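Local coordinates for ileal bile acid-binding protein (PDB 3ELX), which binds bile acids such as cholate and, as a member of the fatty-acid-binding protein family, probably helps carry them through the cytoplasm, at residues Trp10-Gln15 and Leu127-Lys132; Gly17-Cys22 and Asp30-Gly35; Lys39-Ile44 and Thr54-Asn59; Phe67-Glu72 and Val87-Gly92; Pro99-Thr104 and Glu114-Ser119. All coordinates share one frame; numbering follows the deposited sequence.

Interaction 1. Residues Trp10-Gln15 and Leu127-Lys132; sequences WETESQ and LVRTSK
Segments 10-15 and 127-132 run antiparallel, E11 pairing with K132 and S14 with T130, and between these pairs a classic beta bulge takes up one extra residue. Here the first and last strands of the beta barrel of the fatty-acid-binding proteins meet, which joins the two ends of the chain. At the bulge T130 O accepts two backbone bonds, from E13 N at 2.7 Å and from S14 N at 3.0 Å.

R129 carries the polar contact on the face it shares with Q15. Its NH2 gives T12 OG1 a nearly straight bond of 2.8 Å (166°), the hydroxyl lying at the edge of the guanidinium and in its plane. A bend at chi3 (36°) places NE where it can add a weak bond to the same oxygen. Arginine suits the site because NH1 remains for a salt bridge with E114, while threonine can accept from R129 and still donate to L40 O. Q15 lies beside R129 and points the same way, its amide turned 66° from the guanidinium, with Q15 OE1 3.3 Å from R129 CD. The aliphatic part of the glutamine serves too: Q15 CG packs on L127 CD1 at 3.8 Å.

W10 brings its ring atom CE3 to 3.6 Å from S131 O, while its NE1 bonds to F6 O. E13 and K132 cross at about a right angle. E13 OE2 pairs with K111, and E13 OE1 receives a bond of 2.6 Å from a water that accepts from K132 NZ at 3.0 Å.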
# COMPACT_ATOMS: atom_id res chain seq x y z
N TRP A 10 -6.94 7.90 -5.87
CA TRP A 10 -6.89 8.35 -4.48
C TRP A 10 -5.57 9.04 -4.23
O TRP A 10 -4.57 8.69 -4.85
CB TRP A 10 -6.97 7.13 -3.56
CG TRP A 10 -8.15 6.21 -3.82
CD1 TRP A 10 -8.23 5.22 -4.77
CD2 TRP A 10 -9.39 6.17 -3.10
NE1 TRP A 10 -9.44 4.57 -4.68
CE2 TRP A 10 -10.18 5.14 -3.67
CE3 TRP A 10 -9.92 6.90 -2.02
CZ2 TRP A 10 -11.46 4.82 -3.20
CZ3 TRP A 10 -11.20 6.59 -1.56
CH2 TRP A 10 -11.95 5.56 -2.15
N GLU A 11 -5.55 10.00 -3.31
CA GLU A 11 -4.30 10.69 -2.97
C GLU A 11 -4.13 10.82 -1.46
O GLU A 11 -5.08 11.17 -0.75
CB GLU A 11 -4.28 12.07 -3.61
CG GLU A 11 -2.99 12.85 -3.44
CD GLU A 11 -3.14 14.26 -4.01
OE1 GLU A 11 -2.63 14.52 -5.12
OE2 GLU A 11 -3.80 15.09 -3.34
N THR A 12 -2.93 10.53 -0.99
CA THR A 12 -2.64 10.58 0.44
C THR A 12 -3.07 11.92 1.03
O THR A 12 -2.74 12.97 0.50
CB THR A 12 -1.15 10.37 0.69
OG1 THR A 12 -0.75 9.13 0.10
CG2 THR A 12 -0.88 10.32 2.18
N GLU A 13 -3.80 11.86 2.14
CA GLU A 13 -4.32 13.05 2.82
C GLU A 13 -3.74 13.12 4.23
O GLU A 13 -3.35 14.19 4.71
CB GLU A 13 -5.85 12.97 2.83
CG GLU A 13 -6.58 14.06 3.58
CD GLU A 13 -8.09 13.83 3.56
OE1 GLU A 13 -8.83 14.80 3.32
OE2 GLU A 13 -8.53 12.68 3.80
N SER A 14 -3.68 11.95 4.88
CA SER A 14 -3.16 11.79 6.24
C SER A 14 -2.14 10.66 6.26
O SER A 14 -2.27 9.68 5.52
CB SER A 14 -4.30 11.44 7.21
OG SER A 14 -5.34 12.41 7.15
N GLN A 15 -1.13 10.80 7.11
CA GLN A 15 -0.07 9.81 7.20
C GLN A 15 0.50 9.80 8.61
O GLN A 15 0.87 10.84 9.12
CB GLN A 15 1.01 10.16 6.19
CG GLN A 15 1.92 9.01 5.82
CD GLN A 15 2.63 9.25 4.50
OE1 GLN A 15 2.21 8.74 3.45
NE2 GLN A 15 3.68 10.05 4.54
N LEU A 127 2.81 2.04 9.78
CA LEU A 127 2.50 3.17 8.92
C LEU A 127 1.01 3.11 8.56
O LEU A 127 0.53 2.09 8.06
CB LEU A 127 3.34 3.12 7.64
CG LEU A 127 2.93 4.01 6.47
CD1 LEU A 127 3.01 5.49 6.82
CD2 LEU A 127 3.80 3.68 5.25
N VAL A 128 0.29 4.19 8.85
CA VAL A 128 -1.10 4.31 8.44
C VAL A 128 -1.24 5.46 7.46
O VAL A 128 -0.96 6.60 7.80
CB VAL A 128 -2.05 4.56 9.63
CG1 VAL A 128 -3.51 4.58 9.15
CG2 VAL A 128 -1.87 3.51 10.74
N ARG A 129 -1.67 5.14 6.24
CA ARG A 129 -1.90 6.16 5.21
C ARG A 129 -3.38 6.23 4.90
O ARG A 129 -4.02 5.21 4.71
CB ARG A 129 -1.14 5.80 3.93
CG ARG A 129 0.38 5.85 4.04
CD ARG A 129 1.07 5.69 2.67
NE ARG A 129 0.31 6.32 1.60
CZ ARG A 129 -0.44 5.67 0.72
NH1 ARG A 129 -0.51 4.35 0.74
NH2 ARG A 129 -1.11 6.35 -0.20
N THR A 130 -3.92 7.45 4.86
CA THR A 130 -5.33 7.65 4.55
C THR A 130 -5.39 8.53 3.31
O THR A 130 -4.81 9.61 3.31
CB THR A 130 -6.06 8.34 5.72
OG1 THR A 130 -5.96 7.52 6.89
CG2 THR A 130 -7.53 8.57 5.37
N SER A 131 -6.08 8.05 2.28
CA SER A 131 -6.18 8.76 1.00
C SER A 131 -7.62 9.11 0.69
O SER A 131 -8.54 8.34 1.00
CB SER A 131 -5.62 7.89 -0.13
OG SER A 131 -4.26 7.53 0.07
N LYS A 132 -7.81 10.28 0.08
CA LYS A 132 -9.12 10.73 -0.38
C LYS A 132 -9.24 10.54 -1.89
O LYS A 132 -8.25 10.54 -2.61
CB LYS A 132 -9.35 12.20 -0.01
CG LYS A 132 -8.38 13.18 -0.66
CD LYS A 132 -8.72 14.63 -0.30
CE LYS A 132 -7.78 15.57 -1.05
NZ LYS A 132 -7.91 16.99 -0.61
O HOH W 1 -7.71 16.93 2.37

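Interaction 2. Residues Gly17-Cys22 and Asp30-Gly35; sequences GYEPFC and DVIAKG
The ring of Y18 meets helix 30-34 at its edge, where I32 O lies close to the ring plane. Y18 OH donates to I32 O at 2.8 Å, approaching in the carbonyl plane on a lone pair (116° at the oxygen). CG stands anti to the backbone N (chi1 168°), and from there the ring extends to the facing helix, its hydroxyl reaching a carbonyl near the C-terminal end of that helix. Its rim also touches aliphatic carbon, Y18 CE2 lying 3.6 Å from I32 CG2, as the two side chains run past one another with opposite headings.

I32 suits its place because each branch finds a partner. Its CG2 also meets E19 CG at 3.8 Å, and its CG1 packs on C22 CB at 3.6 Å. G35 follows helix 30-34 beside the phenol; a beta carbon there would come tight against Y18 OH, which favours glycine.

The two helices form the helix-turn-helix lid of the fatty-acid-binding fold. Their short segments run nearly antiparallel (154°), with axes 10.4 Å apart. Beneath them F21 packs on S116 and A118 of strand 111-119, on L127 of strand 124-133, and edge-to-face with Y101, while Y18 also touches L127, so that helix 18-24 rests on the barrel.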
# COMPACT_ATOMS: atom_id res chain seq x y z
N GLY A 17 3.28 7.55 11.26
CA GLY A 17 4.30 6.52 11.42
C GLY A 17 5.28 6.34 10.27
O GLY A 17 6.02 5.35 10.23
N TYR A 18 5.29 7.29 9.34
CA TYR A 18 6.12 7.20 8.13
C TYR A 18 7.61 6.99 8.44
O TYR A 18 8.24 6.07 7.91
CB TYR A 18 5.89 8.44 7.27
CG TYR A 18 6.87 8.65 6.13
CD1 TYR A 18 6.74 7.96 4.93
CD2 TYR A 18 7.89 9.59 6.26
CE1 TYR A 18 7.64 8.18 3.89
CE2 TYR A 18 8.79 9.82 5.22
CZ TYR A 18 8.65 9.11 4.05
OH TYR A 18 9.55 9.35 3.03
N GLU A 19 8.16 7.83 9.31
CA GLU A 19 9.59 7.75 9.60
C GLU A 19 10.02 6.48 10.36
O GLU A 19 10.93 5.80 9.91
CB GLU A 19 10.10 9.04 10.25
CG GLU A 19 9.88 10.23 9.34
CD GLU A 19 10.56 11.50 9.79
OE1 GLU A 19 11.45 11.45 10.67
OE2 GLU A 19 10.19 12.57 9.23
N PRO A 20 9.36 6.16 11.49
CA PRO A 20 9.74 4.90 12.16
C PRO A 20 9.55 3.65 11.30
O PRO A 20 10.37 2.74 11.37
CB PRO A 20 8.82 4.85 13.38
CG PRO A 20 8.39 6.25 13.60
CD PRO A 20 8.31 6.87 12.24
N PHE A 21 8.49 3.61 10.49
CA PHE A 21 8.24 2.45 9.63
C PHE A 21 9.34 2.33 8.58
O PHE A 21 9.90 1.25 8.39
CB PHE A 21 6.86 2.52 8.96
CG PHE A 21 6.62 1.40 7.99
CD1 PHE A 21 6.14 0.17 8.43
CD2 PHE A 21 6.88 1.57 6.62
CE1 PHE A 21 5.93 -0.87 7.52
CE2 PHE A 21 6.66 0.53 5.72
CZ PHE A 21 6.19 -0.69 6.17
N CYS A 22 9.65 3.43 7.90
CA CYS A 22 10.66 3.40 6.84
C CYS A 22 12.04 3.05 7.41
O CYS A 22 12.79 2.30 6.79
CB CYS A 22 10.70 4.73 6.10
SG CYS A 22 9.29 5.01 5.01
N ASP A 30 18.05 9.84 3.93
CA ASP A 30 17.84 10.93 2.97
C ASP A 30 16.63 10.69 2.07
O ASP A 30 15.93 11.63 1.70
CB ASP A 30 19.11 11.20 2.16
CG ASP A 30 20.16 11.99 2.94
OD1 ASP A 30 20.32 11.75 4.16
OD2 ASP A 30 20.84 12.85 2.33
N VAL A 31 16.38 9.42 1.74
CA VAL A 31 15.20 9.03 0.95
C VAL A 31 13.92 9.27 1.76
O VAL A 31 12.92 9.73 1.21
CB VAL A 31 15.27 7.55 0.50
CG1 VAL A 31 14.05 7.16 -0.32
CG2 VAL A 31 16.55 7.28 -0.29
N ILE A 32 13.97 8.96 3.05
CA ILE A 32 12.87 9.25 3.97
C ILE A 32 12.61 10.76 4.01
O ILE A 32 11.47 11.20 3.85
CB ILE A 32 13.16 8.71 5.39
CG1 ILE A 32 13.20 7.18 5.38
CG2 ILE A 32 12.13 9.23 6.40
CD1 ILE A 32 13.76 6.56 6.64
N ALA A 33 13.68 11.53 4.18
CA ALA A 33 13.60 12.98 4.26
C ALA A 33 13.03 13.60 2.99
O ALA A 33 12.18 14.49 3.06
CB ALA A 33 14.98 13.57 4.58
N LYS A 34 13.49 13.13 1.83
CA LYS A 34 13.07 13.71 0.56
C LYS A 34 11.61 13.41 0.22
O LYS A 34 10.97 14.19 -0.48
CB LYS A 34 14.00 13.30 -0.59
CG LYS A 34 15.15 14.28 -0.81
CD LYS A 34 16.29 14.00 0.15
CE LYS A 34 16.75 15.25 0.88
NZ LYS A 34 17.51 14.88 2.11
N GLY A 35 11.11 12.29 0.74
CA GLY A 35 9.74 11.86 0.45
C GLY A 35 8.71 12.14 1.52
O GLY A 35 7.56 11.71 1.40

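Interaction 3. Residues Lys39-Ile44 and Thr54-Asn59; sequences KLVTEI and TQYYPN
Y56 OH donates to E43 OE1 at 2.8 Å, tying together neighbouring strands of the beta hairpin 41-47/50-57 in the barrel wall. E43 OE1 lies near the plane of the Y56 ring, at its edge, and the carboxylate is turned 25° from that ring. E43 reaches the hydroxyl because its chain is extended, with CG anti to the backbone N (chi1 -180°). A phenylalanine in place of Y56 would probably keep the ring packing but leave E43 OE1 without this donor and the carboxylate freer to turn.

L40 CD1 stands 3.7 Å from the centroid of the Y57 ring, over its face and only 11° off the normal, a CH-pi contact that one methyl of leucine's fork can make while the other, CD2, lies 4.0 Å from Q55 NE2.

The backbone positions these groups. E43 N donates to T54 O and T54 N to E43 O, each at 2.8 Å, and V62 of the next strand packs on Y56. Q55 and Y57 are both cholate-binding residues, linked by a weak bond from Y57 OH to Q55 OE1. At the other end, Q55 NE2 donates at 2.7 Å to a water 2.6 Å from T42 OG1.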
# COMPACT_ATOMS: atom_id res chain seq x y z
N LYS A 39 2.77 13.27 -1.70
CA LYS A 39 1.44 12.68 -1.58
C LYS A 39 1.29 11.57 -2.62
O LYS A 39 1.18 11.84 -3.81
CB LYS A 39 0.35 13.74 -1.74
CG LYS A 39 0.44 14.86 -0.72
CD LYS A 39 -0.80 15.74 -0.69
CE LYS A 39 -0.67 16.93 -1.61
NZ LYS A 39 0.44 17.85 -1.24
N LEU A 40 1.31 10.33 -2.17
CA LEU A 40 1.20 9.22 -3.10
C LEU A 40 -0.20 9.14 -3.69
O LEU A 40 -1.19 9.11 -2.95
CB LEU A 40 1.52 7.92 -2.39
CG LEU A 40 1.59 6.66 -3.26
CD1 LEU A 40 2.85 6.72 -4.11
CD2 LEU A 40 1.59 5.41 -2.37
N VAL A 41 -0.27 9.07 -5.02
CA VAL A 41 -1.53 8.79 -5.73
C VAL A 41 -1.62 7.30 -6.05
O VAL A 41 -0.67 6.69 -6.55
CB VAL A 41 -1.69 9.63 -7.01
CG1 VAL A 41 -2.91 9.19 -7.81
CG2 VAL A 41 -1.81 11.10 -6.65
N THR A 42 -2.78 6.74 -5.73
CA THR A 42 -3.08 5.33 -5.96
C THR A 42 -4.23 5.24 -6.95
O THR A 42 -5.26 5.89 -6.76
CB THR A 42 -3.50 4.64 -4.65
OG1 THR A 42 -2.42 4.69 -3.71
CG2 THR A 42 -3.84 3.18 -4.89
N GLU A 43 -4.06 4.42 -7.98
CA GLU A 43 -5.14 4.14 -8.91
C GLU A 43 -5.52 2.67 -8.77
O GLU A 43 -4.66 1.79 -8.85
CB GLU A 43 -4.69 4.43 -10.33
CG GLU A 43 -5.73 4.18 -11.39
CD GLU A 43 -5.17 4.33 -12.79
OE1 GLU A 43 -3.92 4.41 -12.94
OE2 GLU A 43 -5.97 4.37 -13.73
N ILE A 44 -6.81 2.42 -8.55
CA ILE A 44 -7.27 1.04 -8.39
C ILE A 44 -8.38 0.72 -9.39
O ILE A 44 -9.31 1.51 -9.57
CB ILE A 44 -7.76 0.74 -6.95
CG1 ILE A 44 -6.70 1.14 -5.93
CG2 ILE A 44 -8.11 -0.77 -6.80
CD1 ILE A 44 -7.24 1.33 -4.53
N THR A 54 -2.21 0.44 -8.74
CA THR A 54 -1.09 1.23 -9.27
C THR A 54 -0.74 2.38 -8.33
O THR A 54 -1.62 3.11 -7.88
CB THR A 54 -1.44 1.77 -10.67
OG1 THR A 54 -1.78 0.68 -11.54
CG2 THR A 54 -0.29 2.54 -11.27
N GLN A 55 0.55 2.51 -8.01
CA GLN A 55 1.01 3.59 -7.14
C GLN A 55 2.04 4.42 -7.88
O GLN A 55 2.98 3.89 -8.47
CB GLN A 55 1.63 3.05 -5.84
CG GLN A 55 0.66 2.21 -5.01
CD GLN A 55 1.36 1.52 -3.86
OE1 GLN A 55 2.44 0.95 -4.03
NE2 GLN A 55 0.75 1.56 -2.69
N TYR A 56 1.85 5.74 -7.80
CA TYR A 56 2.71 6.68 -8.50
C TYR A 56 3.72 7.30 -7.55
O TYR A 56 3.48 8.35 -6.94
CB TYR A 56 1.84 7.75 -9.18
CG TYR A 56 0.97 7.19 -10.28
CD1 TYR A 56 1.42 7.15 -11.59
CD2 TYR A 56 -0.31 6.67 -10.00
CE1 TYR A 56 0.64 6.63 -12.62
CE2 TYR A 56 -1.10 6.15 -11.03
CZ TYR A 56 -0.62 6.13 -12.33
OH TYR A 56 -1.38 5.59 -13.37
N TYR A 57 4.85 6.63 -7.42
CA TYR A 57 5.92 7.09 -6.55
C TYR A 57 6.73 8.21 -7.20
O TYR A 57 6.56 8.49 -8.40
CB TYR A 57 6.82 5.92 -6.13
CG TYR A 57 6.19 5.03 -5.10
CD1 TYR A 57 6.28 5.34 -3.73
CD2 TYR A 57 5.49 3.90 -5.47
CE1 TYR A 57 5.69 4.53 -2.77
CE2 TYR A 57 4.90 3.07 -4.52
CZ TYR A 57 5.00 3.40 -3.17
OH TYR A 57 4.41 2.59 -2.22
N PRO A 58 7.61 8.87 -6.42
CA PRO A 58 8.40 9.95 -7.01
C PRO A 58 9.25 9.53 -8.20
O PRO A 58 9.57 8.34 -8.37
CB PRO A 58 9.31 10.40 -5.85
CG PRO A 58 8.51 10.02 -4.61
CD PRO A 58 7.88 8.71 -4.98
N ASN A 59 9.62 10.51 -9.02
CA ASN A 59 10.53 10.28 -10.16
C ASN A 59 9.99 9.26 -11.15
O ASN A 59 10.73 8.46 -11.74
CB ASN A 59 11.94 9.90 -9.66
CG ASN A 59 12.57 11.00 -8.86
OD1 ASN A 59 12.66 12.13 -9.32
ND2 ASN A 59 13.03 10.68 -7.66
O HOH W 2 1.71 10.41 -6.80
O HOH W 3 -1.77 2.43 -2.55
O HOH W 4 -4.56 0.45 -11.60

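Interaction 4. Residues Phe67-Glu72 and Val87-Gly92; sequences FIVGKE and VSMEGG
V87 packs over the face of the F67 ring, its CG2 4.1 Å from the ring centroid and 28° off the normal. The closest carbons are F67 CD2 and V87 CG2, at 3.7 Å, and the other methyl, V87 CG1, meets F67 CE2 at 3.8 Å. The forked valine thus divides its branches: CG2 lies over the face, while CG1 stands out beyond the rim near CE2. The phenylalanine crosses V87 at about a right angle. An alanine at F67 would probably leave the two V87 methyls without their flat partner and open a gap beside F51 and M75, which also pack on this ring.

Further out, V69 CG1 touches M89 CB at 3.9 Å, near L94, a cholate-binding residue. At this point the chain leaves strand 61-68 of the beta barrel through a type II turn from I68 to K71, closed by K71 N donating to I68 O. G70 occupies the third position of the turn with positive phi (84°), where a beta carbon would collide with the carbonyl oxygen of V69.

At the polar edge the same glycine supplies the one direct hydrogen bond across the contact, G70 N to V87 O at 2.8 Å. S73 OG is hydrogen-bonded to both I68 N and K71 O. V87 N donates at 3.0 Å to a water that also lies 2.6 Å from K71 O.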
# COMPACT_ATOMS: atom_id res chain seq x y z
N PHE A 67 -3.47 -8.72 -8.90
CA PHE A 67 -3.71 -9.92 -8.10
C PHE A 67 -5.18 -10.29 -8.09
O PHE A 67 -6.04 -9.43 -8.30
CB PHE A 67 -3.18 -9.75 -6.67
CG PHE A 67 -3.77 -8.59 -5.92
CD1 PHE A 67 -3.13 -7.35 -5.93
CD2 PHE A 67 -4.95 -8.73 -5.18
CE1 PHE A 67 -3.67 -6.25 -5.21
CE2 PHE A 67 -5.49 -7.65 -4.46
CZ PHE A 67 -4.86 -6.41 -4.48
N ILE A 68 -5.45 -11.57 -7.88
CA ILE A 68 -6.82 -12.04 -7.67
C ILE A 68 -6.88 -12.57 -6.24
O ILE A 68 -6.10 -13.44 -5.86
CB ILE A 68 -7.22 -13.14 -8.68
CG1 ILE A 68 -7.18 -12.56 -10.10
CG2 ILE A 68 -8.61 -13.71 -8.34
CD1 ILE A 68 -7.24 -13.61 -11.20
N VAL A 69 -7.80 -12.02 -5.45
CA VAL A 69 -7.92 -12.45 -4.06
C VAL A 69 -8.12 -13.97 -4.01
O VAL A 69 -8.93 -14.52 -4.76
CB VAL A 69 -9.07 -11.73 -3.34
CG1 VAL A 69 -9.21 -12.22 -1.89
CG2 VAL A 69 -8.83 -10.23 -3.37
N GLY A 70 -7.36 -14.64 -3.14
CA GLY A 70 -7.47 -16.10 -2.98
C GLY A 70 -6.69 -16.95 -3.97
O GLY A 70 -6.67 -18.18 -3.85
N LYS A 71 -6.05 -16.31 -4.94
CA LYS A 71 -5.30 -17.03 -5.96
C LYS A 71 -3.85 -16.59 -6.00
O LYS A 71 -3.57 -15.40 -5.89
CB LYS A 71 -5.94 -16.81 -7.33
CG LYS A 71 -7.00 -17.82 -7.67
CD LYS A 71 -8.40 -17.36 -7.31
CE LYS A 71 -9.42 -18.07 -8.19
NZ LYS A 71 -9.27 -19.55 -8.19
N GLU A 72 -2.94 -17.54 -6.17
CA GLU A 72 -1.52 -17.20 -6.33
C GLU A 72 -1.34 -16.19 -7.45
O GLU A 72 -1.76 -16.42 -8.59
CB GLU A 72 -0.67 -18.43 -6.64
CG GLU A 72 -0.55 -19.45 -5.53
CD GLU A 72 0.35 -20.60 -5.92
OE1 GLU A 72 0.47 -21.55 -5.11
OE2 GLU A 72 0.93 -20.58 -7.03
N VAL A 87 -3.32 -13.02 -1.75
CA VAL A 87 -3.98 -11.94 -1.03
C VAL A 87 -5.30 -12.46 -0.48
O VAL A 87 -6.00 -13.23 -1.13
CB VAL A 87 -4.22 -10.75 -1.99
CG1 VAL A 87 -4.95 -9.60 -1.28
CG2 VAL A 87 -2.89 -10.28 -2.56
N SER A 88 -5.64 -12.06 0.75
CA SER A 88 -6.90 -12.46 1.34
C SER A 88 -7.78 -11.25 1.61
O SER A 88 -7.30 -10.12 1.66
CB SER A 88 -6.69 -13.25 2.63
OG SER A 88 -6.03 -12.47 3.61
N MET A 89 -9.08 -11.50 1.76
CA MET A 89 -9.99 -10.43 2.13
C MET A 89 -10.95 -10.95 3.19
O MET A 89 -11.41 -12.09 3.12
CB MET A 89 -10.76 -9.92 0.92
CG MET A 89 -11.54 -8.63 1.20
SD MET A 89 -12.79 -8.33 -0.03
CE MET A 89 -11.74 -7.77 -1.37
N GLU A 90 -11.22 -10.11 4.18
CA GLU A 90 -12.16 -10.43 5.25
C GLU A 90 -12.82 -9.13 5.64
O GLU A 90 -12.13 -8.15 5.94
CB GLU A 90 -11.42 -11.10 6.42
CG GLU A 90 -12.24 -11.35 7.68
CD GLU A 90 -11.95 -10.33 8.77
OE1 GLU A 90 -10.77 -10.19 9.17
OE2 GLU A 90 -12.91 -9.69 9.25
N GLY A 91 -14.15 -9.11 5.60
CA GLY A 91 -14.93 -7.93 5.98
C GLY A 91 -14.56 -6.65 5.24
O GLY A 91 -14.59 -5.56 5.84
N GLY A 92 -14.22 -6.78 3.96
CA GLY A 92 -13.88 -5.63 3.12
C GLY A 92 -12.43 -5.18 3.22
O GLY A 92 -12.01 -4.25 2.53
O HOH W 5 -3.53 -13.05 -4.71

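Interaction 5. Residues Pro99-Thr104 and Glu114-Ser119; sequences PKYQQT and ETSTAS
S116 OG takes part in two hydrogen bonds: it accepts from a water at 2.6 Å and donates to Q103 OE1, a bond so short in the model that its length is doubtful. The two residues face each other as a non-hydrogen-bonded pair in the beta hairpin 102-108/111-119 of the barrel. A bend at chi2 (68°) turns CD of Q103 toward the facing strand. Glutamine suits the site by having both an acceptor and a donor: Q103 NE2 gives a bond of 3.2 Å to that same water, and it packs 3.4 Å from E114 CB. The carboxylate of E114 turns to R129.

The backbone pairs Q102 with T117 and T104 with T115, each through two hydrogen bonds. On that face T104 and T115 lie side by side, with T104 OG1 3.4 Å from T115 CB.

Y101, a cholate-binding residue, approaches with its CB 3.4 Å from T117 O. Its ring stacks on F98; S116 CB lies 3.9 Å from Y101 CD1 and A118 CB meets Y101 CB, a closeness that small side chains permit. Beyond the paired residues a water spans the strands, donating to K100 O at 3.0 Å and accepting from S119 N at 2.8 Å.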
# COMPACT_ATOMS: atom_id res chain seq x y z
N PRO A 99 7.06 -9.44 1.60
CA PRO A 99 8.28 -9.92 2.24
C PRO A 99 8.66 -9.21 3.55
O PRO A 99 8.99 -9.88 4.54
CB PRO A 99 9.34 -9.66 1.17
CG PRO A 99 8.59 -9.93 -0.09
CD PRO A 99 7.26 -9.23 0.16
N LYS A 100 8.57 -7.89 3.56
CA LYS A 100 9.10 -7.08 4.67
C LYS A 100 8.06 -6.59 5.68
O LYS A 100 8.42 -6.05 6.73
CB LYS A 100 9.89 -5.87 4.12
CG LYS A 100 11.32 -6.22 3.69
CD LYS A 100 12.22 -5.00 3.68
CE LYS A 100 12.48 -4.49 2.27
NZ LYS A 100 13.61 -5.23 1.63
N TYR A 101 6.78 -6.75 5.37
CA TYR A 101 5.73 -6.21 6.24
C TYR A 101 4.38 -6.77 5.85
O TYR A 101 4.23 -7.36 4.77
CB TYR A 101 5.69 -4.67 6.17
CG TYR A 101 5.50 -4.11 4.78
CD1 TYR A 101 4.24 -3.79 4.30
CD2 TYR A 101 6.60 -3.90 3.94
CE1 TYR A 101 4.07 -3.28 3.00
CE2 TYR A 101 6.44 -3.40 2.65
CZ TYR A 101 5.17 -3.08 2.19
OH TYR A 101 5.03 -2.58 0.91
N GLN A 102 3.41 -6.62 6.75
CA GLN A 102 2.02 -6.97 6.47
C GLN A 102 1.29 -5.71 6.05
O GLN A 102 1.47 -4.66 6.66
CB GLN A 102 1.34 -7.53 7.73
CG GLN A 102 1.81 -8.92 8.08
CD GLN A 102 1.58 -9.90 6.95
OE1 GLN A 102 2.53 -10.38 6.32
NE2 GLN A 102 0.31 -10.20 6.68
N GLN A 103 0.48 -5.82 5.00
CA GLN A 103 -0.30 -4.66 4.52
C GLN A 103 -1.78 -4.96 4.63
O GLN A 103 -2.23 -5.98 4.13
CB GLN A 103 0.01 -4.41 3.04
CG GLN A 103 -0.70 -3.21 2.47
CD GLN A 103 -0.19 -1.94 3.09
OE1 GLN A 103 0.98 -1.84 3.44
NE2 GLN A 103 -1.07 -0.96 3.26
N THR A 104 -2.53 -4.09 5.29
CA THR A 104 -3.99 -4.25 5.32
C THR A 104 -4.59 -3.00 4.72
O THR A 104 -4.15 -1.90 5.01
CB THR A 104 -4.56 -4.45 6.74
OG1 THR A 104 -4.40 -3.24 7.49
CG2 THR A 104 -3.86 -5.59 7.43
N GLU A 114 -4.73 2.50 4.47
CA GLU A 114 -3.70 1.49 4.22
C GLU A 114 -2.77 1.41 5.41
O GLU A 114 -2.15 2.41 5.78
CB GLU A 114 -2.92 1.84 2.96
CG GLU A 114 -3.77 1.84 1.71
CD GLU A 114 -2.99 2.25 0.49
OE1 GLU A 114 -2.32 1.38 -0.11
OE2 GLU A 114 -3.05 3.44 0.12
N THR A 115 -2.68 0.23 6.02
CA THR A 115 -1.87 0.05 7.22
C THR A 115 -0.74 -0.94 6.93
O THR A 115 -1.01 -2.09 6.56
CB THR A 115 -2.73 -0.46 8.39
OG1 THR A 115 -3.82 0.43 8.63
CG2 THR A 115 -1.89 -0.62 9.66
N SER A 116 0.50 -0.49 7.11
CA SER A 116 1.67 -1.35 6.93
C SER A 116 2.27 -1.64 8.31
O SER A 116 2.57 -0.71 9.07
CB SER A 116 2.72 -0.68 6.03
OG SER A 116 2.15 -0.17 4.83
N THR A 117 2.44 -2.92 8.63
CA THR A 117 2.87 -3.32 9.96
C THR A 117 4.17 -4.11 9.84
O THR A 117 4.21 -5.17 9.21
CB THR A 117 1.79 -4.17 10.62
OG1 THR A 117 0.57 -3.41 10.66
CG2 THR A 117 2.19 -4.59 12.04
N ALA A 118 5.23 -3.57 10.43
CA ALA A 118 6.52 -4.25 10.41
C ALA A 118 7.00 -4.53 11.83
O ALA A 118 6.58 -3.87 12.78
CB ALA A 118 7.54 -3.43 9.65
N SER A 119 7.88 -5.51 11.96
CA SER A 119 8.32 -5.97 13.26
C SER A 119 9.83 -6.22 13.27
O SER A 119 10.35 -6.84 12.36
CB SER A 119 7.56 -7.25 13.61
OG SER A 119 8.16 -7.94 14.68
O HOH W 6 8.61 -6.79 9.63
O HOH W 7 0.34 1.69 4.49
O HOH W 8 -5.98 -0.37 7.09

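Interactions 1, 3, 4 and 5 lie on one antiparallel sheet rolled into a barrel, and interaction 2 forms the helical lid. Along the chain, interactions 2, 3, 4 and 5 follow in series inside the loop closed by interaction 1. That interaction is therefore a junction: strand 8-16 neighbours strand 41-47 of interaction 3, and strand 124-133 neighbours strand 111-119 of interaction 5, with centres about 11 and 15 Å away. Through F21 the lid touches both interactions 1 and 5. Interaction 4 stands remote, about 29 Å from interaction 2 between centres, near the other end of the barrel. The cholate-binding residues Q55, Y57 and Y101 belong to interactions 3 and 5.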